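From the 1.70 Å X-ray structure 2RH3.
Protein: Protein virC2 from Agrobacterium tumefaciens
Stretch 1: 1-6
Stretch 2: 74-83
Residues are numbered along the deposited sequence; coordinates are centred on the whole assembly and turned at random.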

# COMPACT_ATOMS: atom_id res chain seq x y z
N ILE A 1 9.17 -7.37 -13.71
CA ILE A 1 8.57 -8.65 -13.25
C ILE A 1 7.26 -8.44 -12.48
O ILE A 1 6.97 -7.32 -12.03
N GLN A 2 6.49 -9.51 -12.34
CA GLN A 2 5.23 -9.48 -11.59
C GLN A 2 5.51 -9.61 -10.10
O GLN A 2 6.14 -10.58 -9.67
N VAL A 3 5.04 -8.63 -9.33
CA VAL A 3 5.17 -8.64 -7.88
C VAL A 3 3.79 -8.86 -7.26
O VAL A 3 2.83 -8.17 -7.61
N PHE A 4 3.71 -9.83 -6.36
CA PHE A 4 2.48 -10.11 -5.65
C PHE A 4 2.43 -9.27 -4.38
O PHE A 4 3.44 -9.13 -3.68
N LEU A 5 1.26 -8.69 -4.13
CA LEU A 5 1.06 -7.65 -3.12
C LEU A 5 -0.14 -7.97 -2.24
O LEU A 5 -1.06 -8.66 -2.66
N SER A 6 -0.14 -7.44 -1.02
CA SER A 6 -1.25 -7.63 -0.11
C SER A 6 -1.32 -6.47 0.87
O SER A 6 -0.30 -5.89 1.23
N SER A 74 -1.64 -8.46 -7.79
CA SER A 74 -0.32 -8.42 -8.42
C SER A 74 -0.18 -7.23 -9.37
O SER A 74 -1.18 -6.62 -9.76
N ARG A 75 1.06 -6.88 -9.70
CA ARG A 75 1.36 -5.76 -10.60
C ARG A 75 2.77 -5.90 -11.15
O ARG A 75 3.67 -6.41 -10.46
N MET A 76 2.96 -5.46 -12.39
CA MET A 76 4.27 -5.49 -13.04
C MET A 76 5.08 -4.27 -12.65
O MET A 76 4.59 -3.13 -12.71
N PHE A 77 6.32 -4.51 -12.24
CA PHE A 77 7.27 -3.44 -11.93
C PHE A 77 8.55 -3.65 -12.73
O PHE A 77 8.97 -4.79 -12.92
N PRO A 78 9.18 -2.56 -13.20
CA PRO A 78 10.54 -2.70 -13.73
C PRO A 78 11.47 -3.30 -12.67
O PRO A 78 11.36 -2.95 -11.49
N VAL A 79 12.35 -4.20 -13.10
CA VAL A 79 13.26 -4.94 -12.21
C VAL A 79 14.21 -4.03 -11.42
O VAL A 79 14.55 -4.31 -10.27
N SER A 80 14.62 -2.94 -12.06
CA SER A 80 15.46 -1.91 -11.44
C SER A 80 14.82 -1.32 -10.18
O SER A 80 15.48 -1.16 -9.15
N LEU A 81 13.52 -1.02 -10.27
CA LEU A 81 12.76 -0.41 -9.17
C LEU A 81 12.50 -1.40 -8.04
O LEU A 81 12.55 -1.02 -6.86
N ILE A 82 12.23 -2.65 -8.39
CA ILE A 82 12.02 -3.71 -7.40
C ILE A 82 13.32 -4.03 -6.66
O ILE A 82 13.29 -4.30 -5.45
N GLU A 83 14.44 -3.97 -7.37
CA GLU A 83 15.74 -4.06 -6.71
C GLU A 83 15.89 -2.96 -5.65
O GLU A 83 16.27 -3.25 -4.52

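Four backbone hydrogen bonds set the frame on which the side chains are hung. Ile1 N gives to Phe77 O at 2.7 Å and Phe77 N returns to Ile1 O at 2.9 Å; one step inward, Val3 N reaches Arg75 O at 2.8 Å, nearly straight, and Arg75 N reaches Val3 O at 3.0 Å. The strands therefore run antiparallel, with Val3 and Arg75 as a hydrogen-bonded pair between the non-hydrogen-bonded pairs Gln2–Met76 and Phe4–Ser74. Alternation then sorts the side chains onto two faces.

Gln2, Phe4, Ser74 and Met76 share the more exposed face. Gln2 is extended (chi1 and chi2 both t), which carries its amide diagonally, away from its bridge partner Met76, to Ser74: NE2 of Gln2 lies 2.8 Å from OG of Ser74, the serine being p. Met76, m at chi1 and chi2, folds its sulfur back over the neighbouring strand, so that SD sits 3.6 Å from Gln2 CB. Phe4, m at chi1, brings the near side of its ring to its partner, CD1 lying 3.5 Å from Ser74 CB.

On the other face Val3 (t) is buried among apolar side chains, with Arg75 beside it. Val3 CG2 lies 3.6 Å from CD2 of Phe77 and 3.7 Å from CG1 of Ile82, so the valine touches both loop and helix. Leu5 and Ile82 point toward the other stretch, Ile82 being m at chi1 and chi2. Phe77 starts sideways, but its m rotamer brings the ring in toward the first strand. Leu5, m at chi1 with chi2 off-well at 148°, places CD1 at the edge of the Phe77 ring, 4.3 Å from Phe77 CE2, and 3.9 Å from Arg75 CB. Arg75 contributes its base here; its extended chain leads away, with NH1 satisfied elsewhere in the structure. At the margin, CG2 of Ile1 (p) meets CG2 of Val79 (t) at 3.7 Å, although the isoleucine's CA-to-CB bond points away.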

# COMPACT_ATOMS: atom_id res chain seq x y z
CB ILE A 1 9.55 -9.48 -12.37
CG1 ILE A 1 10.00 -8.68 -11.14
CG2 ILE A 1 10.73 -9.97 -13.20
CD1 ILE A 1 10.40 -9.55 -9.95
CB GLN A 2 4.30 -10.59 -12.07
CG GLN A 2 2.88 -10.50 -11.51
CD GLN A 2 1.98 -11.64 -11.98
OE1 GLN A 2 2.41 -12.79 -12.08
NE2 GLN A 2 0.73 -11.32 -12.26
CB VAL A 3 5.81 -7.32 -7.36
CG1 VAL A 3 5.84 -7.27 -5.83
CG2 VAL A 3 7.22 -7.18 -7.92
CB PHE A 4 2.31 -11.61 -5.41
CG PHE A 4 2.15 -12.41 -6.69
CD1 PHE A 4 0.88 -12.61 -7.24
CD2 PHE A 4 3.26 -12.91 -7.36
CE1 PHE A 4 0.73 -13.32 -8.43
CE2 PHE A 4 3.12 -13.63 -8.55
CZ PHE A 4 1.85 -13.83 -9.09
CB LEU A 5 0.80 -6.32 -3.83
CG LEU A 5 1.82 -5.90 -4.89
CD1 LEU A 5 1.14 -5.10 -5.99
CD2 LEU A 5 2.96 -5.12 -4.26
CB SER A 6 -1.14 -8.96 0.64
OG SER A 6 0.03 -9.02 1.43
CB SER A 74 0.03 -9.75 -9.11
OG SER A 74 -0.72 -9.97 -10.30
CB ARG A 75 1.21 -4.42 -9.86
CG ARG A 75 1.13 -3.19 -10.78
CD ARG A 75 0.91 -1.92 -9.97
NE ARG A 75 0.90 -0.72 -10.80
CZ ARG A 75 1.99 -0.02 -11.11
NH1 ARG A 75 1.89 1.07 -11.87
NH2 ARG A 75 3.19 -0.40 -10.69
CB MET A 76 4.12 -5.52 -14.57
CG MET A 76 3.23 -6.62 -15.11
SD MET A 76 3.90 -8.27 -14.83
CE MET A 76 2.75 -9.27 -15.78
CB PHE A 77 7.64 -3.44 -10.45
CG PHE A 77 6.51 -3.09 -9.52
CD1 PHE A 77 6.26 -1.76 -9.16
CD2 PHE A 77 5.70 -4.08 -8.98
CE1 PHE A 77 5.23 -1.44 -8.29
CE2 PHE A 77 4.66 -3.77 -8.10
CZ PHE A 77 4.42 -2.45 -7.77
CB PRO A 78 10.95 -1.26 -14.06
CG PRO A 78 9.66 -0.51 -14.20
CD PRO A 78 8.69 -1.17 -13.27
CB VAL A 79 14.07 -6.02 -12.99
CG1 VAL A 79 15.25 -6.54 -12.17
CG2 VAL A 79 13.17 -7.17 -13.40
CB SER A 80 15.77 -0.81 -12.46
OG SER A 80 15.88 0.46 -11.85
CB LEU A 81 11.44 0.17 -9.69
CG LEU A 81 11.49 1.15 -10.87
CD1 LEU A 81 10.11 1.74 -11.14
CD2 LEU A 81 12.51 2.26 -10.66
CB ILE A 82 11.36 -4.98 -8.00
CG1 ILE A 82 9.89 -4.70 -8.30
CG2 ILE A 82 11.47 -6.19 -7.07
CD1 ILE A 82 9.12 -3.95 -7.17
CB GLU A 83 16.89 -4.01 -7.72
CG GLU A 83 18.28 -4.05 -7.07
CD GLU A 83 19.33 -4.74 -7.92
OE1 GLU A 83 19.25 -4.69 -9.16
OE2 GLU A 83 20.26 -5.33 -7.32